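Local coordinates for protein KLLA0E08119p (Kluyveromyces lactis, PDB 3VA7) that is the urea carboxylase part of a larger enzyme and probably carboxylates urea with bicarbonate and ATP through a covalently carried biotin, at residues A[37-42]-A[407-412]; A[731-736]-A[845-850]; A[865-870]-A[913-918]. All blocks are in the same frame, centred on the assembly; numbering follows the deposited sequence.

Contact 1. Residues A[37-42]-A[407-412]; sequences ANRGEI and AEYDPT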
loop_
_atom_site.group_PDB
_atom_site.type_symbol
_atom_site.label_atom_id
_atom_site.label_comp_id
_atom_site.label_asym_id
_atom_site.label_seq_id
_atom_site.Cartn_x
_atom_site.Cartn_y
_atom_site.Cartn_z
ATOM N N ALA A 37 10.140 -28.601 15.318
ATOM C CA ALA A 37 8.720 -28.606 15.663
ATOM C C ALA A 37 8.271 -27.207 16.086
ATOM O O ALA A 37 7.691 -26.995 17.168
ATOM C CB ALA A 37 8.407 -29.632 16.717
ATOM N N ASN A 38 8.526 -26.243 15.212
ATOM C CA ASN A 38 8.195 -24.865 15.541
ATOM C C ASN A 38 8.157 -23.969 14.318
ATOM O O ASN A 38 8.434 -24.444 13.176
ATOM C CB ASN A 38 9.166 -24.300 16.587
ATOM C CG ASN A 38 8.472 -23.470 17.616
ATOM O OD1 ASN A 38 7.855 -22.443 17.284
ATOM N ND2 ASN A 38 8.569 -23.879 18.883
ATOM N N ARG A 39 7.812 -22.698 14.581
ATOM C CA ARG A 39 7.582 -21.658 13.581
ATOM C C ARG A 39 8.323 -20.381 13.968
ATOM O O ARG A 39 9.130 -20.364 14.888
ATOM C CB ARG A 39 6.052 -21.380 13.440
ATOM C CG ARG A 39 5.405 -20.672 14.630
ATOM C CD ARG A 39 3.989 -20.098 14.361
ATOM N NE ARG A 39 3.977 -18.979 13.413
ATOM C CZ ARG A 39 4.360 -17.706 13.671
ATOM N NH1 ARG A 39 4.299 -16.795 12.681
ATOM N NH2 ARG A 39 4.826 -17.322 14.878
ATOM N N GLY A 40 8.044 -19.302 13.268
ATOM C CA GLY A 40 8.568 -18.003 13.661
ATOM C C GLY A 40 10.064 -17.909 13.843
ATOM O O GLY A 40 10.862 -18.525 13.125
ATOM N N GLU A 41 10.418 -17.173 14.870
ATOM C CA GLU A 41 11.736 -16.624 15.122
ATOM C C GLU A 41 12.653 -17.695 15.692
ATOM O O GLU A 41 13.842 -17.832 15.308
ATOM C CB GLU A 41 11.464 -15.476 16.109
ATOM C CG GLU A 41 12.505 -15.013 17.011
ATOM C CD GLU A 41 12.856 -15.934 18.189
ATOM O OE1 GLU A 41 12.068 -16.066 19.193
ATOM O OE2 GLU A 41 14.005 -16.424 18.097
ATOM N N ILE A 42 12.122 -18.486 16.601
ATOM C CA ILE A 42 12.911 -19.621 17.072
ATOM C C ILE A 42 13.266 -20.620 15.942
ATOM O O ILE A 42 14.362 -21.188 15.900
ATOM C CB ILE A 42 12.248 -20.352 18.267
ATOM C CG1 ILE A 42 13.321 -21.154 18.991
ATOM C CG2 ILE A 42 11.004 -21.209 17.828
ATOM C CD1 ILE A 42 14.566 -20.343 19.165
ATOM N N ALA A 407 -2.757 -12.767 13.178
ATOM C CA ALA A 407 -3.169 -12.655 14.594
ATOM C C ALA A 407 -3.264 -14.051 15.233
ATOM O O ALA A 407 -3.479 -14.193 16.452
ATOM C CB ALA A 407 -4.513 -11.891 14.708
ATOM N N GLU A 408 -3.066 -15.067 14.392
ATOM C CA GLU A 408 -3.231 -16.451 14.787
ATOM C C GLU A 408 -2.369 -16.877 15.997
ATOM O O GLU A 408 -2.887 -17.257 17.055
ATOM C CB GLU A 408 -3.020 -17.377 13.577
ATOM C CG GLU A 408 -3.824 -18.699 13.648
ATOM C CD GLU A 408 -5.368 -18.519 13.806
ATOM O OE1 GLU A 408 -5.928 -17.478 13.342
ATOM O OE2 GLU A 408 -6.011 -19.441 14.391
ATOM N N TYR A 409 -1.057 -16.781 15.874
ATOM C CA TYR A 409 -0.241 -17.557 16.797
ATOM C C TYR A 409 0.256 -16.832 18.029
ATOM O O TYR A 409 0.147 -17.352 19.153
ATOM C CB TYR A 409 0.890 -18.265 16.037
ATOM C CG TYR A 409 0.341 -19.086 14.881
ATOM C CD1 TYR A 409 -0.278 -20.326 15.107
ATOM C CD2 TYR A 409 0.393 -18.584 13.560
ATOM C CE1 TYR A 409 -0.814 -21.066 14.033
ATOM C CE2 TYR A 409 -0.129 -19.299 12.480
ATOM C CZ TYR A 409 -0.728 -20.536 12.716
ATOM O OH TYR A 409 -1.231 -21.231 11.645
ATOM N N ASP A 410 0.776 -15.634 17.823
ATOM C CA ASP A 410 1.646 -14.986 18.799
ATOM C C ASP A 410 2.242 -13.866 18.016
ATOM O O ASP A 410 2.765 -14.085 16.943
ATOM C CB ASP A 410 2.778 -15.913 19.258
ATOM C CG ASP A 410 3.910 -15.161 19.952
ATOM O OD1 ASP A 410 3.824 -14.872 21.177
ATOM O OD2 ASP A 410 4.907 -14.863 19.262
ATOM N N PRO A 411 2.191 -12.654 18.560
ATOM C CA PRO A 411 2.548 -11.521 17.717
ATOM C C PRO A 411 4.065 -11.119 17.753
ATOM O O PRO A 411 4.415 -9.991 17.419
ATOM C CB PRO A 411 1.615 -10.413 18.249
ATOM C CG PRO A 411 1.285 -10.826 19.696
ATOM C CD PRO A 411 1.789 -12.241 19.921
ATOM N N THR A 412 4.955 -12.030 18.117
ATOM C CA THR A 412 6.367 -11.691 18.074
ATOM C C THR A 412 6.899 -11.324 16.666
ATOM O O THR A 412 6.696 -12.045 15.679
ATOM C CB THR A 412 7.212 -12.819 18.678
ATOM O OG1 THR A 412 6.897 -12.937 20.077
ATOM C CG2 THR A 412 8.699 -12.522 18.484
#
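Arg-39 and Tyr-409 meet from the lead-in to a helix and from a loop. Arg-39 is extended and leads toward the helix that runs on through Ile-42; Gly-40 turns with a positive phi of 54°. Tyr-409 closes a few residues with helical angles but no regular helical bonds, between strands 404-405 and 412-420. With CG set between the backbone N and the carbonyl carbon and a bend at chi3, the Arg-39 chain passes over one face of the tyrosine ring. Arg-39 CD makes a CH-pi contact 4.2 Å from the centroid of the Tyr-409 ring, while Arg-39 NE lies 3.6 Å from Tyr-409 CD2. The guanidinium runs nearly parallel to the ring, 16° between planes, and reaches past its CD2 side. Glu-408 CB covers the opposite face. Asp-410 opens an Asx turn: its OD2 accepts Thr-412 N at 3.1 Å, from above the carboxylate plane, and Thr-412 OG1 at 2.9 Å on the syn lone pair. The polar ends are served elsewhere in the biotin carboxylase part: the guanidinium makes a cation-pi contact with Trp-398, and Tyr-409 OH bonds to Arg-83 O and Ser-62 OG. The contact is thus flat packing of an arginine chain on an aromatic face; Asp-65 pairs with Arg-39 NE, and the Asp-410 carboxylate, its OD2 5.0 Å from Arg-39 NH2, may add a favourable field without touching it.

Contact 2. Residues A[731-736]-A[845-850]; sequences YSLGAI and DRYILV. With NA (sodium ion), chain K; BTI (5-(hexahydro-2-oxo-1H-thieno[3,4-D]imidazol-6-yl)pentanal), chain B.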
loop_
_atom_site.group_PDB
_atom_site.type_symbol
_atom_site.label_atom_id
_atom_site.label_comp_id
_atom_site.label_asym_id
_atom_site.label_seq_id
_atom_site.Cartn_x
_atom_site.Cartn_y
_atom_site.Cartn_z
ATOM N N TYR A 731 -1.825 12.315 -20.245
ATOM C CA TYR A 731 -2.744 13.398 -20.042
ATOM C C TYR A 731 -2.097 14.386 -19.108
ATOM O O TYR A 731 -1.164 14.054 -18.366
ATOM C CB TYR A 731 -3.980 12.910 -19.297
ATOM C CG TYR A 731 -4.880 11.971 -20.002
ATOM C CD1 TYR A 731 -4.933 11.910 -21.383
ATOM C CD2 TYR A 731 -5.751 11.169 -19.269
ATOM C CE1 TYR A 731 -5.846 11.009 -22.044
ATOM C CE2 TYR A 731 -6.640 10.299 -19.878
ATOM C CZ TYR A 731 -6.709 10.216 -21.250
ATOM O OH TYR A 731 -7.641 9.346 -21.819
ATOM N N SER A 732 -2.692 15.558 -19.044
ATOM C CA SER A 732 -2.247 16.570 -18.087
ATOM C C SER A 732 -3.091 16.579 -16.830
ATOM O O SER A 732 -4.314 16.491 -16.904
ATOM C CB SER A 732 -2.358 17.948 -18.749
ATOM O OG SER A 732 -1.421 18.054 -19.809
ATOM N N LEU A 733 -2.450 16.706 -15.677
ATOM C CA LEU A 733 -3.184 17.080 -14.478
ATOM C C LEU A 733 -4.144 18.238 -14.809
ATOM O O LEU A 733 -3.746 19.304 -15.381
ATOM C CB LEU A 733 -2.220 17.498 -13.417
ATOM C CG LEU A 733 -1.940 16.551 -12.270
ATOM C CD1 LEU A 733 -2.804 15.251 -12.259
ATOM C CD2 LEU A 733 -0.417 16.259 -12.186
ATOM N N GLY A 734 -5.424 18.000 -14.531
ATOM C CA GLY A 734 -6.420 19.009 -14.697
ATOM C C GLY A 734 -7.128 18.853 -16.023
ATOM O O GLY A 734 -8.081 19.599 -16.304
ATOM N N ALA A 735 -6.688 17.914 -16.862
ATOM C CA ALA A 735 -7.255 17.808 -18.215
ATOM C C ALA A 735 -8.741 17.458 -18.149
ATOM O O ALA A 735 -9.239 16.790 -17.185
ATOM C CB ALA A 735 -6.518 16.756 -19.026
ATOM N N ILE A 736 -9.471 17.881 -19.169
ATOM C CA ILE A 736 -10.898 17.577 -19.176
ATOM C C ILE A 736 -11.046 16.510 -20.242
ATOM O O ILE A 736 -11.009 16.783 -21.423
ATOM C CB ILE A 736 -11.742 18.861 -19.350
ATOM C CG1 ILE A 736 -11.497 19.782 -18.151
ATOM C CG2 ILE A 736 -13.189 18.598 -19.347
ATOM C CD1 ILE A 736 -11.906 21.221 -18.442
ATOM N N ASP A 845 -1.196 24.785 -18.304
ATOM C CA ASP A 845 -0.220 25.652 -17.664
ATOM C C ASP A 845 1.257 25.034 -17.622
ATOM O O ASP A 845 2.251 25.754 -17.581
ATOM C CB ASP A 845 -0.882 25.791 -16.251
ATOM C CG ASP A 845 -0.227 26.775 -15.402
ATOM O OD1 ASP A 845 -0.816 27.823 -15.199
ATOM O OD2 ASP A 845 0.891 26.554 -14.863
ATOM N N ARG A 846 1.372 23.697 -17.575
ATOM C CA ARG A 846 2.627 23.001 -17.202
ATOM C C ARG A 846 3.208 22.069 -18.278
ATOM O O ARG A 846 4.217 21.386 -18.037
ATOM C CB ARG A 846 2.430 22.124 -15.950
ATOM C CG ARG A 846 2.561 22.839 -14.618
ATOM C CD ARG A 846 2.159 21.986 -13.469
ATOM N NE ARG A 846 0.714 21.766 -13.491
ATOM C CZ ARG A 846 0.049 21.044 -12.581
ATOM N NH1 ARG A 846 0.700 20.476 -11.561
ATOM N NH2 ARG A 846 -1.270 20.949 -12.664
ATOM N N TYR A 847 2.594 22.009 -19.455
ATOM C CA TYR A 847 3.074 21.031 -20.396
ATOM C C TYR A 847 2.715 21.373 -21.791
ATOM O O TYR A 847 1.679 22.024 -22.051
ATOM C CB TYR A 847 2.346 19.698 -20.237
ATOM C CG TYR A 847 1.970 19.178 -18.886
ATOM C CD1 TYR A 847 0.894 19.744 -18.135
ATOM C CD2 TYR A 847 2.632 18.062 -18.399
ATOM C CE1 TYR A 847 0.541 19.225 -16.929
ATOM C CE2 TYR A 847 2.274 17.500 -17.201
ATOM C CZ TYR A 847 1.229 18.060 -16.478
ATOM O OH TYR A 847 0.967 17.433 -15.304
ATOM N N ILE A 848 3.532 20.815 -22.678
ATOM C CA ILE A 848 3.309 20.865 -24.103
ATOM C C ILE A 848 3.245 19.410 -24.545
ATOM O O ILE A 848 4.109 18.614 -24.202
ATOM C CB ILE A 848 4.503 21.588 -24.842
ATOM C CG1 ILE A 848 4.589 23.107 -24.465
ATOM C CG2 ILE A 848 4.444 21.380 -26.323
ATOM C CD1 ILE A 848 5.603 23.974 -25.396
ATOM N N LEU A 849 2.200 19.057 -25.276
ATOM C CA LEU A 849 2.093 17.742 -25.832
ATOM C C LEU A 849 2.687 17.704 -27.253
ATOM O O LEU A 849 2.240 18.469 -28.115
ATOM C CB LEU A 849 0.610 17.365 -25.836
ATOM C CG LEU A 849 0.229 15.962 -26.361
ATOM C CD1 LEU A 849 0.702 14.863 -25.430
ATOM C CD2 LEU A 849 -1.292 15.843 -26.616
ATOM N N VAL A 850 3.647 16.815 -27.511
ATOM C CA VAL A 850 4.249 16.666 -28.868
ATOM C C VAL A 850 3.634 15.438 -29.536
ATOM O O VAL A 850 3.763 14.308 -29.027
ATOM C CB VAL A 850 5.816 16.436 -28.792
ATOM C CG1 VAL A 850 6.436 16.308 -30.132
ATOM C CG2 VAL A 850 6.500 17.537 -28.074
HETATM NA NA NA K . 2.355 26.858 -13.457
HETATM C C11 BTI B . -13.575 8.701 -12.408
HETATM O O11 BTI B . -14.278 7.776 -12.921
HETATM C C10 BTI B . -12.288 9.303 -13.050
HETATM C C9 BTI B . -11.934 8.562 -14.338
HETATM C C8 BTI B . -10.898 9.230 -15.231
HETATM C C7 BTI B . -10.909 8.773 -16.704
HETATM C C2 BTI B . -10.900 7.273 -16.914
HETATM S S1 BTI B . -9.484 6.486 -16.205
HETATM C C6 BTI B . -9.562 5.094 -17.275
HETATM C C5 BTI B . -10.260 5.519 -18.549
HETATM N N3 BTI B . -9.153 5.751 -19.440
HETATM C C3 BTI B . -9.012 7.025 -19.693
HETATM O O3 BTI B . -8.106 7.505 -20.522
HETATM N N2 BTI B . -9.905 7.760 -19.064
HETATM C C4 BTI B . -10.881 6.912 -18.389
HETATM O O HOH W 1 -2.799 21.761 -14.751
HETATM O O HOH W 2 4.355 25.608 -11.705
#
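Ser-732 and Leu-733 pack against Arg-846 and Tyr-847 in a mixed polar and apolar contact that joins two parts of the carboxyltransferase domain, one in the range of subdomains A and B, the other in that of C and D. The first partner is a type II beta turn from Ser-732 to Ala-735, closed by Ala-735 N to Ser-732 O at 2.8 Å, with Gly-734 at a phi of 97°; the second is the loop end at Arg-846 and the start of strand 847-852. Ser-732 OG lies over one face of the Tyr-847 ring, offset toward its rim and 3.3 Å from Tyr-847 CD1, and is bonded to Ala-843 O. With CG beside the backbone N (chi1 -38°), the Tyr-847 ring extends along the turn until its OH comes 3.6 Å from Leu-733 CD2. Leu-733 CB also touches Arg-846 NH2, at 3.7 Å. A water bridges the two segments, donating to Leu-733 O at 2.7 Å and accepting, in the guanidinium plane, from Arg-846 NH2.

Each segment also reaches a bound group. Asp-845 OD2 binds the sodium ion at 2.0 Å, together with a water and Glu-764. Tyr-731, whose OH is hydrogen-bonded to Phe-756 N, lines the biotin pocket; its approach to O3 is too short in the model for its detail to be trusted. The biotin group is also hydrogen-bonded to Asn-737 OD1 and Gly-755 N. Around the contact, Val-761 of strand 756-762 touches Ser-732, strand 889-894 packs on Tyr-847 through Leu-891 and Glu-893, and helix 786-802 touches Asp-845 through Ala-789 and Arg-790.

Contact 3. Residues A[865-870]-A[913-918]; sequences INRLIH and SEIQFD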
loop_
_atom_site.group_PDB
_atom_site.type_symbol
_atom_site.label_atom_id
_atom_site.label_comp_id
_atom_site.label_asym_id
_atom_site.label_seq_id
_atom_site.Cartn_x
_atom_site.Cartn_y
_atom_site.Cartn_z
ATOM N N ILE A 865 10.432 8.929 -30.383
ATOM C CA ILE A 865 10.098 9.577 -29.105
ATOM C C ILE A 865 11.252 9.282 -28.171
ATOM O O ILE A 865 11.701 10.135 -27.371
ATOM C CB ILE A 865 8.798 9.008 -28.518
ATOM C CG1 ILE A 865 7.613 9.361 -29.440
ATOM C CG2 ILE A 865 8.608 9.399 -27.015
ATOM C CD1 ILE A 865 6.436 8.461 -29.159
ATOM N N ASN A 866 11.781 8.076 -28.296
ATOM C CA ASN A 866 12.877 7.753 -27.451
ATOM C C ASN A 866 14.077 8.700 -27.784
ATOM O O ASN A 866 14.828 9.119 -26.884
ATOM C CB ASN A 866 13.185 6.286 -27.575
ATOM C CG ASN A 866 14.588 6.008 -27.345
ATOM O OD1 ASN A 866 15.006 5.561 -26.278
ATOM N ND2 ASN A 866 15.378 6.286 -28.359
ATOM N N ARG A 867 14.201 9.096 -29.048
ATOM C CA ARG A 867 15.359 9.878 -29.512
ATOM C C ARG A 867 15.154 11.370 -29.110
ATOM O O ARG A 867 16.083 12.016 -28.660
ATOM C CB ARG A 867 15.577 9.702 -31.046
ATOM C CG ARG A 867 16.395 8.508 -31.547
ATOM C CD ARG A 867 16.896 7.545 -30.423
ATOM N NE ARG A 867 18.274 7.754 -30.002
ATOM C CZ ARG A 867 18.826 7.342 -28.859
ATOM N NH1 ARG A 867 18.132 6.675 -27.923
ATOM N NH2 ARG A 867 20.123 7.628 -28.631
ATOM N N LEU A 868 13.941 11.907 -29.273
ATOM C CA LEU A 868 13.607 13.229 -28.744
ATOM C C LEU A 868 13.998 13.348 -27.266
ATOM O O LEU A 868 14.661 14.298 -26.896
ATOM C CB LEU A 868 12.115 13.578 -28.959
ATOM C CG LEU A 868 11.762 14.984 -28.486
ATOM C CD1 LEU A 868 12.635 15.978 -29.238
ATOM C CD2 LEU A 868 10.293 15.390 -28.728
ATOM N N ILE A 869 13.629 12.363 -26.446
ATOM C CA ILE A 869 13.909 12.389 -25.037
ATOM C C ILE A 869 15.397 12.443 -24.894
ATOM O O ILE A 869 15.915 13.155 -24.034
ATOM C CB ILE A 869 13.324 11.129 -24.291
ATOM C CG1 ILE A 869 11.775 11.209 -24.181
ATOM C CG2 ILE A 869 13.981 10.933 -22.932
ATOM C CD1 ILE A 869 11.106 9.925 -23.809
ATOM N N HIS A 870 16.088 11.689 -25.739
ATOM C CA HIS A 870 17.531 11.613 -25.672
ATOM C C HIS A 870 18.165 12.974 -26.030
ATOM O O HIS A 870 19.140 13.374 -25.422
ATOM C CB HIS A 870 18.035 10.480 -26.556
ATOM C CG HIS A 870 19.506 10.505 -26.797
ATOM N ND1 HIS A 870 20.421 10.004 -25.890
ATOM C CD2 HIS A 870 20.232 10.960 -27.855
ATOM C CE1 HIS A 870 21.645 10.149 -26.375
ATOM N NE2 HIS A 870 21.557 10.721 -27.570
ATOM N N SER A 913 15.103 18.612 -35.185
ATOM C CA SER A 913 15.902 18.418 -36.416
ATOM C C SER A 913 17.229 17.727 -36.131
ATOM O O SER A 913 17.956 17.385 -37.063
ATOM C CB SER A 913 16.134 19.735 -37.129
ATOM O OG SER A 913 17.007 20.588 -36.372
ATOM N N GLU A 914 17.552 17.513 -34.853
ATOM C CA GLU A 914 18.790 16.877 -34.519
ATOM C C GLU A 914 18.650 15.382 -34.389
ATOM O O GLU A 914 19.645 14.673 -34.240
ATOM C CB GLU A 914 19.382 17.472 -33.229
ATOM C CG GLU A 914 19.806 18.931 -33.386
ATOM C CD GLU A 914 20.033 19.698 -32.067
ATOM O OE1 GLU A 914 20.448 19.061 -31.038
ATOM O OE2 GLU A 914 19.817 20.968 -32.102
ATOM N N ILE A 915 17.422 14.882 -34.402
ATOM C CA ILE A 915 17.199 13.451 -34.243
ATOM C C ILE A 915 17.702 12.752 -35.522
ATOM O O ILE A 915 17.235 13.068 -36.613
ATOM C CB ILE A 915 15.672 13.187 -33.986
ATOM C CG1 ILE A 915 15.279 13.689 -32.580
ATOM C CG2 ILE A 915 15.280 11.700 -34.275
ATOM C CD1 ILE A 915 13.779 14.019 -32.388
ATOM N N GLN A 916 18.666 11.843 -35.395
ATOM C CA GLN A 916 19.122 11.077 -36.582
ATOM C C GLN A 916 19.026 9.597 -36.261
ATOM O O GLN A 916 19.598 9.123 -35.251
ATOM C CB GLN A 916 20.602 11.358 -37.069
ATOM C CG GLN A 916 21.279 12.715 -36.749
ATOM C CD GLN A 916 21.039 13.903 -37.796
ATOM O OE1 GLN A 916 19.955 14.039 -38.392
ATOM N NE2 GLN A 916 22.055 14.778 -37.950
ATOM N N PHE A 917 18.363 8.851 -37.138
ATOM C CA PHE A 917 18.415 7.375 -37.013
ATOM C C PHE A 917 17.931 6.736 -38.301
ATOM O O PHE A 917 17.314 7.399 -39.145
ATOM C CB PHE A 917 17.648 6.837 -35.760
ATOM C CG PHE A 917 16.173 6.952 -35.880
ATOM C CD1 PHE A 917 15.408 5.885 -36.357
ATOM C CD2 PHE A 917 15.531 8.145 -35.609
ATOM C CE1 PHE A 917 14.025 6.023 -36.518
ATOM C CE2 PHE A 917 14.158 8.253 -35.760
ATOM C CZ PHE A 917 13.422 7.200 -36.212
ATOM N N ASP A 918 18.232 5.458 -38.467
ATOM C CA ASP A 918 17.757 4.748 -39.666
ATOM C C ASP A 918 16.792 3.610 -39.296
ATOM O O ASP A 918 16.736 3.140 -38.133
ATOM C CB ASP A 918 18.931 4.213 -40.518
ATOM C CG ASP A 918 19.759 3.156 -39.788
ATOM O OD1 ASP A 918 20.806 2.770 -40.304
ATOM O OD2 ASP A 918 19.404 2.705 -38.683
#
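Ile-915 reaches from an irregular loop onto helix 859-875, where it packs against Arg-867 and Leu-868. At its CB the side chain divides. The CG2 branch turns to Arg-867 and comes 3.8 Å from Arg-867 CB; the same methyl lies in the plane of the Phe-917 ring, at its edge. The CG1 branch, anti to the carbonyl carbon, runs in against the helix backbone, with CG1 4.0 Å from Leu-868 N. An extended chi2 of 157° carries CD1 further along the helix surface, 3.7 Å from Leu-868 CA and 3.8 Å from Leu-868 CB, and CD1 also touches Leu-868 CD1. One isoleucine therefore spans two consecutive residues of the helix, an alkyl stem on one branch and a backbone with its leucine on the other.

Phe-917 adds a looser touch, its CD2 4.2 Å from Arg-867 CG. Beyond CG the arginine bends away from the loop, and its guanidinium stands 80° to the phenylalanine ring. The group folds back over its own helix instead, with Arg-867 NH2 3.3 Å above the centre of the His-870 ring. The contact across the segments is apolar.

Tyr-863, one turn before Arg-867 on the helix, meets Phe-917 edge-to-face, and Arg-864 and Gln-871 also touch Ile-915. Beneath lies the five-stranded antiparallel sheet that includes strands 847-852 and 889-894: Tyr-852 of the former touches both Ile-915 and Leu-868, and Val-890 of the latter backs Leu-868. The loop itself connects helix 901-912 to strand 922-934.

How the contacts relate
Contact 1 lies in the biotin carboxylase part, on the opposite side of the chain's centre from the other two: its centre is about 52 Å from that of contact 2 and about 57 Å from that of contact 3. Contacts 2 and 3 belong to the carboxyltransferase domain, with centres about 22 Å apart, and touch where Val-850 CG1 packs on Leu-868 CD2 at 4.2 Å; strand 847-852 leads on to helix 859-875. Contact 2 holds Tyr-731 of the biotin pocket and Asp-845 of the sodium site; contacts 1 and 3 hold no residue of the biotin, urea or sodium sites. As in related enzymes, the biotin carrier probably shuttles between the two parts.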